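Local coordinates for protein hydrazine synthase subunit alpha (Candidatus Kuenenia stuttgartiensis, PDB 5C2V) that forms, as part of the hydrazine synthase complex, hydrazine by condensing ammonia with the hydroxylamine made in the gamma subunit, using c-type heme, at residues H426-I432 with T517-S523; P550-R554 with S586-S590. One frame throughout, in Å; residues are numbered along the deposited sequence.

Both contacts are built on one mixed sheet of three strands, 517-522, 428-433 and 553-556, and their centres lie about 7 Å apart. Contact 1 is the antiparallel pairing of strand 428-433 with strand 517-522; contact 2 sets the loop 586-590 against the residues that lead into strand 553-556, which runs parallel along the other edge of strand 428-433. Along the chain they come in series, contact 1 closing before contact 2 opens. They touch directly: Trp428 O lies 2.8 Å from Tyr551 N, and Ser520 OG 2.4 Å from Ser590 OG, both probable hydrogen bonds. Strand 553-556 ends at Cys556, a covalent attachment point of the first heme.

Contact 1 (H426-I432 with T517-S523); sequences HSWGTWI and TVTSQLS
Four backbone hydrogen bonds join the strands in two reciprocal pairs: Gly429 N to Gln521 O and Gln521 N to Gly429 O, then Trp431 N to Thr519 O and Thr519 N to Trp431 O, each 2.9 Å. Beyond the strand end, Ser523 N donates to Ser427 O (3.1 Å) and Ser427 OG to Ser523 OG (2.8 Å), while His426 ND1 also reaches Ser427 O (2.9 Å). A side-chain bond, Trp431 NE1 to Gln521 OE1 at 2.9 Å, runs diagonally between successive hydrogen-bonded pairs on one sheet face; chi1 near +60° on both residues (p) accompanies it. These bonds define an antiparallel ladder with extended backbones, its segment axes 4.5 Å apart at 146°. Its non-hydrogen-bonded pairs are Trp428-Leu522, Thr430-Ser520 and Ile432-Val518, with CA-CA distances of 4.5, 4.3 and 4.1 Å. The ladder joins edge strand 517-522 to the central strand of a small mixed sheet beside the pentacoordinate heme of the middle domain; Trp431 and Ile432 line that heme's pocket. CA-H...O contacts supplement it, including Thr430 CA to Thr519 O at 3.1 Å. Thr519 CG2 sits over one face of the Trp431 indole, 3.3 Å from NE1, and Ile464 packs against Trp431, Thr519 and Gln521. On the opposite sheet face, Ile432 CB meets Val518 CG2 at 3.6 Å, and Thr430 CG2 approaches Ser520 OG at 3.2 Å, a hydroxyl hydrogen-bonded to Ser590.

Contact 2 (P550-R554 with S586-S590); sequences PYHGR and SHYDS. With HEC (heme c), chain B.
Tyr551 has a left-handed backbone (phi/psi 68/-12), unusual for a residue with a side chain, just before the chain enters strand 553-556. Its carbonyl accepts the hydrogen bond that closes the contact, Tyr588 OH to Tyr551 O at 2.8 Å. The two segments form no strand pairing: the nearest CA atoms, Tyr551 and His587, are 7.6 Å apart, and side chains bridge the gap. With chi1 at 175° (t), Tyr551 turns its ring edge to the face of His587 (m) in an offset edge-to-face pair, centroids 5.2 Å apart and planes at 75°, with CE1 of Tyr551 3.7 Å from CD2 of His587. Tyr588, also m, meets Tyr551 obliquely at 5.4 Å between centroids and 38°, completing an aromatic cluster. Phe416 extends it, and Trp85 of the gamma subunit packs on Tyr588. His552 ND1 donates to Pro550 O (3.0 Å) across Tyr551. Heme c methyl CMB lies over one face of the Arg554 guanidinium, 3.3 Å from NE; NH1 donates to Pro269 O, and Tyr268 makes a cation-pi contact. One phenol-to-carbonyl hydrogen bond and two ring pairs thus join the loop to the residues before the strand, without a charge pair between the segments.

Contact 1 (H426-I432 with T517-S523)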
ATOM      1  N   HIS D 426     -20.804  37.352  -5.232  1.00 50.32           N
ATOM      2  CA  HIS D 426     -20.626  36.055  -5.869  1.00 48.70           C
ATOM      3  C   HIS D 426     -21.803  35.144  -5.537  1.00 48.68           C
ATOM      4  O   HIS D 426     -22.463  35.327  -4.514  1.00 55.58           O
ATOM      5  CB  HIS D 426     -19.309  35.416  -5.417  1.00 57.94           C
ATOM      6  CG  HIS D 426     -18.805  34.343  -6.330  1.00 57.41           C
ATOM      7  ND1 HIS D 426     -19.342  33.075  -6.363  1.00 56.11           N
ATOM      8  CD2 HIS D 426     -17.798  34.347  -7.238  1.00 42.09           C
ATOM      9  CE1 HIS D 426     -18.697  32.346  -7.256  1.00 49.18           C
ATOM     10  NE2 HIS D 426     -17.754  33.096  -7.800  1.00 51.50           N
ATOM     11  N   SER D 427     -22.068  34.174  -6.404  1.00 37.92           N
ATOM     12  CA  SER D 427     -23.096  33.176  -6.134  1.00 56.31           C
ATOM     13  C   SER D 427     -22.710  32.365  -4.902  1.00 69.88           C
ATOM     14  O   SER D 427     -21.529  32.110  -4.671  1.00 67.69           O
ATOM     15  CB  SER D 427     -23.292  32.259  -7.343  1.00 62.83           C
ATOM     16  OG  SER D 427     -22.074  31.634  -7.711  1.00 52.70           O
ATOM     17  N   TRP D 428     -23.698  31.970  -4.107  1.00 73.89           N
ATOM     18  CA  TRP D 428     -23.406  31.247  -2.874  1.00 57.06           C
ATOM     19  C   TRP D 428     -24.391  30.114  -2.585  1.00 61.84           C
ATOM     20  O   TRP D 428     -25.461  30.029  -3.190  1.00 70.27           O
ATOM     21  CB  TRP D 428     -23.361  32.224  -1.693  1.00 58.82           C
ATOM     22  CG  TRP D 428     -24.612  33.018  -1.482  1.00 79.13           C
ATOM     23  CD1 TRP D 428     -25.007  34.125  -2.174  1.00 64.18           C
ATOM     24  CD2 TRP D 428     -25.620  32.784  -0.490  1.00 69.52           C
ATOM     25  NE1 TRP D 428     -26.205  34.586  -1.684  1.00 58.71           N
ATOM     26  CE2 TRP D 428     -26.602  33.780  -0.651  1.00 59.22           C
ATOM     27  CE3 TRP D 428     -25.788  31.824   0.512  1.00 59.48           C
ATOM     28  CZ2 TRP D 428     -27.737  33.845   0.154  1.00 71.00           C
ATOM     29  CZ3 TRP D 428     -26.916  31.889   1.309  1.00 61.70           C
ATOM     30  CH2 TRP D 428     -27.875  32.892   1.126  1.00 74.55           C
ATOM     31  N   GLY D 429     -24.013  29.251  -1.647  1.00 75.69           N
ATOM     32  CA  GLY D 429     -24.790  28.072  -1.301  1.00 54.63           C
ATOM     33  C   GLY D 429     -24.463  27.626   0.112  1.00 49.71           C
ATOM     34  O   GLY D 429     -23.767  28.334   0.832  1.00 54.33           O
ATOM     35  N   THR D 430     -24.967  26.465   0.522  1.00 45.94           N
ATOM     36  CA  THR D 430     -24.766  26.011   1.898  1.00 51.00           C
ATOM     37  C   THR D 430     -24.333  24.550   2.028  1.00 49.04           C
ATOM     38  O   THR D 430     -24.498  23.744   1.109  1.00 46.63           O
ATOM     39  CB  THR D 430     -26.051  26.194   2.737  1.00 60.76           C
ATOM     40  OG1 THR D 430     -27.141  25.515   2.101  1.00 46.39           O
ATOM     41  CG2 THR D 430     -26.396  27.669   2.887  1.00 33.80           C
ATOM     42  N   TRP D 431     -23.774  24.204   3.184  1.00 53.89           N
ATOM     43  CA  TRP D 431     -23.555  22.794   3.488  1.00 48.48           C
ATOM     44  C   TRP D 431     -23.615  22.529   4.988  1.00 46.83           C
ATOM     45  O   TRP D 431     -23.319  23.407   5.804  1.00 40.84           O
ATOM     46  CB  TRP D 431     -22.223  22.300   2.904  1.00 53.43           C
ATOM     47  CG  TRP D 431     -20.989  22.864   3.537  1.00 60.74           C
ATOM     48  CD1 TRP D 431     -20.258  23.930   3.100  1.00 66.43           C
ATOM     49  CD2 TRP D 431     -20.320  22.373   4.706  1.00 58.75           C
ATOM     50  NE1 TRP D 431     -19.183  24.140   3.930  1.00 62.49           N
ATOM     51  CE2 TRP D 431     -19.201  23.198   4.926  1.00 52.07           C
ATOM     52  CE3 TRP D 431     -20.566  21.319   5.592  1.00 55.41           C
ATOM     53  CZ2 TRP D 431     -18.328  23.003   5.994  1.00 63.75           C
ATOM     54  CZ3 TRP D 431     -19.697  21.127   6.653  1.00 60.61           C
ATOM     55  CH2 TRP D 431     -18.593  21.964   6.844  1.00 56.93           C
ATOM     56  N   ILE D 432     -24.019  21.311   5.336  1.00 33.39           N
ATOM     57  CA  ILE D 432     -24.218  20.923   6.722  1.00 40.87           C
ATOM     58  C   ILE D 432     -23.803  19.472   6.990  1.00 49.77           C
ATOM     59  O   ILE D 432     -24.136  18.552   6.230  1.00 42.91           O
ATOM     60  CB  ILE D 432     -25.695  21.125   7.141  1.00 58.90           C
ATOM     61  CG1 ILE D 432     -25.960  20.541   8.530  1.00 51.02           C
ATOM     62  CG2 ILE D 432     -26.635  20.516   6.113  1.00 54.40           C
ATOM     63  CD1 ILE D 432     -27.374  20.756   9.021  1.00 63.75           C
ATOM     64  N   THR D 517     -22.524  21.004  12.287  1.00 42.23           N
ATOM     65  CA  THR D 517     -22.146  22.314  11.771  1.00 47.42           C
ATOM     66  C   THR D 517     -22.836  22.598  10.441  1.00 50.45           C
ATOM     67  O   THR D 517     -23.144  21.682   9.682  1.00 48.70           O
ATOM     68  CB  THR D 517     -20.616  22.437  11.593  1.00 46.94           C
ATOM     69  OG1 THR D 517     -20.280  23.784  11.240  1.00 60.39           O
ATOM     70  CG2 THR D 517     -20.116  21.490  10.513  1.00 42.09           C
ATOM     71  N   VAL D 518     -23.092  23.873  10.175  1.00 44.19           N
ATOM     72  CA  VAL D 518     -23.724  24.291   8.930  1.00 41.14           C
ATOM     73  C   VAL D 518     -23.219  25.678   8.548  1.00 45.63           C
ATOM     74  O   VAL D 518     -22.979  26.517   9.418  1.00 50.04           O
ATOM     75  CB  VAL D 518     -25.269  24.295   9.050  1.00 53.82           C
ATOM     76  CG1 VAL D 518     -25.721  25.208  10.182  1.00 45.25           C
ATOM     77  CG2 VAL D 518     -25.919  24.701   7.733  1.00 35.73           C
ATOM     78  N   THR D 519     -23.037  25.922   7.254  1.00 34.84           N
ATOM     79  CA  THR D 519     -22.557  27.228   6.822  1.00 45.00           C
ATOM     80  C   THR D 519     -22.983  27.609   5.410  1.00 50.45           C
ATOM     81  O   THR D 519     -23.349  26.757   4.594  1.00 48.99           O
ATOM     82  CB  THR D 519     -21.018  27.308   6.892  1.00 48.68           C
ATOM     83  OG1 THR D 519     -20.608  28.681   6.868  1.00 46.64           O
ATOM     84  CG2 THR D 519     -20.389  26.575   5.720  1.00 29.60           C
ATOM     85  N   SER D 520     -22.934  28.913   5.151  1.00 46.63           N
ATOM     86  CA  SER D 520     -23.113  29.466   3.817  1.00 59.20           C
ATOM     87  C   SER D 520     -21.754  29.908   3.285  1.00 61.61           C
ATOM     88  O   SER D 520     -20.929  30.432   4.033  1.00 55.72           O
ATOM     89  CB  SER D 520     -24.090  30.644   3.838  1.00 68.80           C
ATOM     90  OG  SER D 520     -25.319  30.285   4.443  1.00 60.78           O
ATOM     91  N   GLN D 521     -21.522  29.697   1.995  1.00 64.64           N
ATOM     92  CA  GLN D 521     -20.220  29.974   1.403  1.00 64.90           C
ATOM     93  C   GLN D 521     -20.303  30.127  -0.110  1.00 60.85           C
ATOM     94  O   GLN D 521     -21.382  30.048  -0.693  1.00 66.05           O
ATOM     95  CB  GLN D 521     -19.240  28.858   1.747  1.00 54.36           C
ATOM     96  CG  GLN D 521     -19.630  27.522   1.146  1.00 55.09           C
ATOM     97  CD  GLN D 521     -18.530  26.493   1.256  1.00 61.17           C
ATOM     98  OE1 GLN D 521     -18.009  26.235   2.340  1.00 55.12           O
ATOM     99  NE2 GLN D 521     -18.162  25.905   0.126  1.00 37.31           N
ATOM    100  N   LEU D 522     -19.147  30.325  -0.736  1.00 58.09           N
ATOM    101  CA  LEU D 522     -19.054  30.476  -2.183  1.00 47.01           C
ATOM    102  C   LEU D 522     -19.555  29.237  -2.917  1.00 58.07           C
ATOM    103  O   LEU D 522     -19.495  28.124  -2.395  1.00 60.85           O
ATOM    104  CB  LEU D 522     -17.610  30.769  -2.596  1.00 46.88           C
ATOM    105  CG  LEU D 522     -16.977  32.083  -2.144  1.00 62.03           C
ATOM    106  CD1 LEU D 522     -15.461  31.976  -2.175  1.00 61.06           C
ATOM    107  CD2 LEU D 522     -17.445  33.224  -3.030  1.00 60.33           C
ATOM    108  N   SER D 523     -20.052  29.441  -4.133  1.00 57.82           N
ATOM    109  CA  SER D 523     -20.532  28.339  -4.956  1.00 56.62           C
ATOM    110  C   SER D 523     -19.842  28.367  -6.316  1.00 59.34           C
ATOM    111  O   SER D 523     -19.230  29.370  -6.685  1.00 50.28           O
ATOM    112  CB  SER D 523     -22.051  28.407  -5.123  1.00 69.48           C
ATOM    113  OG  SER D 523     -22.435  29.539  -5.882  1.00 86.73           O
TER

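Contact 2 (P550-R554 with S586-S590)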
ATOM      1  N   PRO D 550     -25.236  27.254  -7.292  1.00 72.74           N
ATOM      2  CA  PRO D 550     -25.876  28.416  -6.663  1.00 79.33           C
ATOM      3  C   PRO D 550     -27.157  28.064  -5.906  1.00 69.49           C
ATOM      4  O   PRO D 550     -27.964  27.279  -6.408  1.00 41.91           O
ATOM      5  CB  PRO D 550     -26.183  29.326  -7.853  1.00 59.52           C
ATOM      6  CG  PRO D 550     -25.119  29.003  -8.838  1.00 60.62           C
ATOM      7  CD  PRO D 550     -24.859  27.528  -8.691  1.00 67.31           C
ATOM      8  N   TYR D 551     -27.300  28.610  -4.697  1.00 61.38           N
ATOM      9  CA  TYR D 551     -28.492  28.443  -3.857  1.00 70.60           C
ATOM     10  C   TYR D 551     -28.664  27.009  -3.341  1.00 65.16           C
ATOM     11  O   TYR D 551     -29.461  26.753  -2.440  1.00 57.04           O
ATOM     12  CB  TYR D 551     -29.750  28.887  -4.618  1.00 63.63           C
ATOM     13  CG  TYR D 551     -31.042  28.638  -3.876  1.00 55.66           C
ATOM     14  CD1 TYR D 551     -31.407  29.426  -2.793  1.00 55.55           C
ATOM     15  CD2 TYR D 551     -31.895  27.609  -4.254  1.00 67.52           C
ATOM     16  CE1 TYR D 551     -32.586  29.199  -2.108  1.00 51.72           C
ATOM     17  CE2 TYR D 551     -33.075  27.374  -3.577  1.00 59.53           C
ATOM     18  CZ  TYR D 551     -33.416  28.172  -2.505  1.00 61.42           C
ATOM     19  OH  TYR D 551     -34.593  27.942  -1.828  1.00 80.91           O
ATOM     20  N   HIS D 552     -27.896  26.079  -3.895  1.00 60.27           N
ATOM     21  CA  HIS D 552     -27.942  24.695  -3.449  1.00 67.62           C
ATOM     22  C   HIS D 552     -27.344  24.545  -2.063  1.00 66.67           C
ATOM     23  O   HIS D 552     -26.630  25.425  -1.579  1.00 50.27           O
ATOM     24  CB  HIS D 552     -27.209  23.780  -4.430  1.00 39.79           C
ATOM     25  CG  HIS D 552     -28.021  23.409  -5.629  1.00 50.25           C
ATOM     26  ND1 HIS D 552     -28.496  24.342  -6.525  1.00 52.67           N
ATOM     27  CD2 HIS D 552     -28.449  22.205  -6.078  1.00 44.07           C
ATOM     28  CE1 HIS D 552     -29.179  23.729  -7.476  1.00 51.14           C
ATOM     29  NE2 HIS D 552     -29.164  22.431  -7.227  1.00 63.01           N
ATOM     30  N   GLY D 553     -27.645  23.423  -1.426  1.00 53.30           N
ATOM     31  CA  GLY D 553     -27.040  23.106  -0.152  1.00 48.93           C
ATOM     32  C   GLY D 553     -26.911  21.608  -0.020  1.00 58.79           C
ATOM     33  O   GLY D 553     -27.699  20.860  -0.598  1.00 61.07           O
ATOM     34  N   ARG D 554     -25.929  21.158   0.754  1.00 67.82           N
ATOM     35  CA  ARG D 554     -25.653  19.724   0.795  1.00 63.16           C
ATOM     36  C   ARG D 554     -25.456  19.184   2.203  1.00 57.12           C
ATOM     37  O   ARG D 554     -24.772  19.786   3.025  1.00 52.53           O
ATOM     38  CB  ARG D 554     -24.425  19.386  -0.057  1.00 52.67           C
ATOM     39  CG  ARG D 554     -24.110  17.897  -0.067  1.00 44.73           C
ATOM     40  CD  ARG D 554     -23.468  17.427  -1.357  1.00 41.93           C
ATOM     41  NE  ARG D 554     -23.495  15.969  -1.434  1.00 46.63           N
ATOM     42  CZ  ARG D 554     -22.849  15.247  -2.343  1.00 48.90           C
ATOM     43  NH1 ARG D 554     -22.105  15.841  -3.263  1.00 56.56           N
ATOM     44  NH2 ARG D 554     -22.945  13.924  -2.324  1.00 28.26           N
ATOM     45  N   SER D 586     -36.114  34.785   3.777  1.00 75.38           N
ATOM     46  CA  SER D 586     -34.727  34.490   3.427  1.00 64.74           C
ATOM     47  C   SER D 586     -34.563  33.207   2.611  1.00 53.67           C
ATOM     48  O   SER D 586     -35.385  32.294   2.695  1.00 66.93           O
ATOM     49  CB  SER D 586     -33.873  34.394   4.693  1.00 49.28           C
ATOM     50  OG  SER D 586     -33.893  35.611   5.419  1.00 72.85           O
ATOM     51  N   HIS D 587     -33.499  33.154   1.813  1.00 63.66           N
ATOM     52  CA  HIS D 587     -33.098  31.922   1.141  1.00 66.90           C
ATOM     53  C   HIS D 587     -32.440  30.976   2.139  1.00 56.72           C
ATOM     54  O   HIS D 587     -32.798  29.802   2.233  1.00 58.51           O
ATOM     55  CB  HIS D 587     -32.135  32.213  -0.014  1.00 71.10           C
ATOM     56  CG  HIS D 587     -32.780  32.867  -1.197  1.00 69.42           C
ATOM     57  ND1 HIS D 587     -32.203  33.922  -1.869  1.00 61.04           N
ATOM     58  CD2 HIS D 587     -33.943  32.604  -1.837  1.00 70.85           C
ATOM     59  CE1 HIS D 587     -32.986  34.288  -2.868  1.00 64.49           C
ATOM     60  NE2 HIS D 587     -34.050  33.503  -2.870  1.00 68.66           N
ATOM     61  N   TYR D 588     -31.469  31.506   2.879  1.00 46.15           N
ATOM     62  CA  TYR D 588     -30.792  30.763   3.938  1.00 63.55           C
ATOM     63  C   TYR D 588     -30.457  31.672   5.112  1.00 65.17           C
ATOM     64  O   TYR D 588     -29.980  32.792   4.926  1.00 64.06           O
ATOM     65  CB  TYR D 588     -29.511  30.107   3.420  1.00 43.57           C
ATOM     66  CG  TYR D 588     -29.734  28.918   2.518  1.00 29.29           C
ATOM     67  CD1 TYR D 588     -30.283  27.740   3.010  1.00 28.89           C
ATOM     68  CD2 TYR D 588     -29.376  28.965   1.179  1.00 30.43           C
ATOM     69  CE1 TYR D 588     -30.481  26.648   2.188  1.00 24.46           C
ATOM     70  CE2 TYR D 588     -29.568  27.880   0.352  1.00 26.74           C
ATOM     71  CZ  TYR D 588     -30.122  26.724   0.859  1.00 26.26           C
ATOM     72  OH  TYR D 588     -30.315  25.640   0.033  1.00 35.00           O
ATOM     73  N   ASP D 589     -30.718  31.189   6.321  1.00 65.73           N
ATOM     74  CA  ASP D 589     -30.380  31.929   7.532  1.00 67.59           C
ATOM     75  C   ASP D 589     -29.070  31.468   8.172  1.00 70.85           C
ATOM     76  O   ASP D 589     -28.707  31.936   9.249  1.00 71.07           O
ATOM     77  CB  ASP D 589     -31.519  31.827   8.544  1.00 81.41           C
ATOM     78  CG  ASP D 589     -32.806  32.433   8.028  1.00 64.97           C
ATOM     79  OD1 ASP D 589     -32.878  33.676   7.935  1.00 57.73           O
ATOM     80  OD2 ASP D 589     -33.741  31.668   7.718  1.00 53.00           O
ATOM     81  N   SER D 590     -28.377  30.535   7.527  1.00 69.27           N
ATOM     82  CA  SER D 590     -27.108  30.035   8.053  1.00 54.94           C
ATOM     83  C   SER D 590     -25.993  31.069   7.898  1.00 60.77           C
ATOM     84  O   SER D 590     -25.943  31.787   6.900  1.00 69.32           O
ATOM     85  CB  SER D 590     -26.715  28.729   7.358  1.00 47.96           C
ATOM     86  OG  SER D 590     -26.631  28.903   5.954  1.00 51.00           O
TER
HETATM   87 FE   HEC B 905     -16.147  13.940   2.914  1.00 48.54          FE
HETATM   88  CHA HEC B 905     -14.025  12.076   0.927  1.00 67.93           C
HETATM   89  CHB HEC B 905     -18.226  14.405   0.228  1.00 51.37           C
HETATM   90  CHC HEC B 905     -18.070  16.130   4.766  1.00 55.11           C
HETATM   91  CHD HEC B 905     -13.966  13.669   5.546  1.00 57.58           C
HETATM   92  NA  HEC B 905     -16.130  13.348   0.951  1.00 50.11           N
HETATM   93  C1A HEC B 905     -15.155  12.590   0.333  1.00 53.49           C
HETATM   94  C2A HEC B 905     -15.527  12.422  -1.055  1.00 53.17           C
HETATM   95  C3A HEC B 905     -16.681  13.064  -1.254  1.00 61.40           C
HETATM   96  C4A HEC B 905     -17.087  13.660   0.005  1.00 59.62           C
HETATM   97  CMA HEC B 905     -17.456  13.157  -2.586  1.00 46.79           C
HETATM   98  CAA HEC B 905     -14.713  11.641  -2.109  1.00 41.94           C
HETATM   99  CBA HEC B 905     -15.296  10.243  -2.289  1.00 45.38           C
HETATM  100  CGA HEC B 905     -15.087   9.410  -1.049  1.00 58.95           C
HETATM  101  O1A HEC B 905     -16.069   8.787  -0.571  1.00 62.20           O
HETATM  102  O2A HEC B 905     -13.942   9.370  -0.534  1.00 66.99           O
HETATM  103  NB  HEC B 905     -17.776  15.178   2.521  1.00 71.76           N
HETATM  104  C1B HEC B 905     -18.598  14.971   1.428  1.00 54.23           C
HETATM  105  C2B HEC B 905     -19.922  15.448   1.773  1.00 69.38           C
HETATM  106  C3B HEC B 905     -19.885  15.929   3.017  1.00 62.03           C
HETATM  107  C4B HEC B 905     -18.533  15.768   3.519  1.00 58.13           C
HETATM  108  CMB HEC B 905     -21.162  15.417   0.854  1.00 43.09           C
HETATM  109  CAB HEC B 905     -21.089  16.534   3.775  1.00 38.59           C
HETATM  110  CBB HEC B 905     -20.847  18.039   4.027  1.00 38.39           C
HETATM  111  NC  HEC B 905     -16.069  14.711   4.829  1.00 46.91           N
HETATM  112  C1C HEC B 905     -16.906  15.679   5.350  1.00 63.74           C
HETATM  113  C2C HEC B 905     -16.403  16.050   6.657  1.00 58.70           C
HETATM  114  C3C HEC B 905     -15.220  15.454   6.821  1.00 52.51           C
HETATM  115  C4C HEC B 905     -15.017  14.546   5.708  1.00 55.43           C
HETATM  116  CMC HEC B 905     -16.954  17.197   7.532  1.00 44.58           C
HETATM  117  CAC HEC B 905     -14.299  15.613   8.051  1.00 42.05           C
HETATM  118  CBC HEC B 905     -12.987  16.307   7.625  1.00 51.78           C
HETATM  119  ND  HEC B 905     -14.281  13.025   3.189  1.00 70.58           N
HETATM  120  C1D HEC B 905     -13.582  13.030   4.391  1.00 49.37           C
HETATM  121  C2D HEC B 905     -12.373  12.254   4.242  1.00 51.61           C
HETATM  122  C3D HEC B 905     -12.396  11.751   2.795  1.00 60.05           C
HETATM  123  C4D HEC B 905     -13.611  12.283   2.222  1.00 55.98           C
HETATM  124  CMD HEC B 905     -11.301  11.988   5.321  1.00 44.49           C
HETATM  125  CAD HEC B 905     -11.347  10.874   2.081  1.00 55.11           C
HETATM  126  CBD HEC B 905     -10.050  11.664   1.962  1.00 41.68           C
HETATM  127  CGD HEC B 905      -9.001  10.816   1.298  1.00 54.79           C
HETATM  128  O1D HEC B 905      -7.818  11.237   1.298  1.00 57.99           O
HETATM  129  O2D HEC B 905      -9.345   9.720   0.781  1.00 42.45           O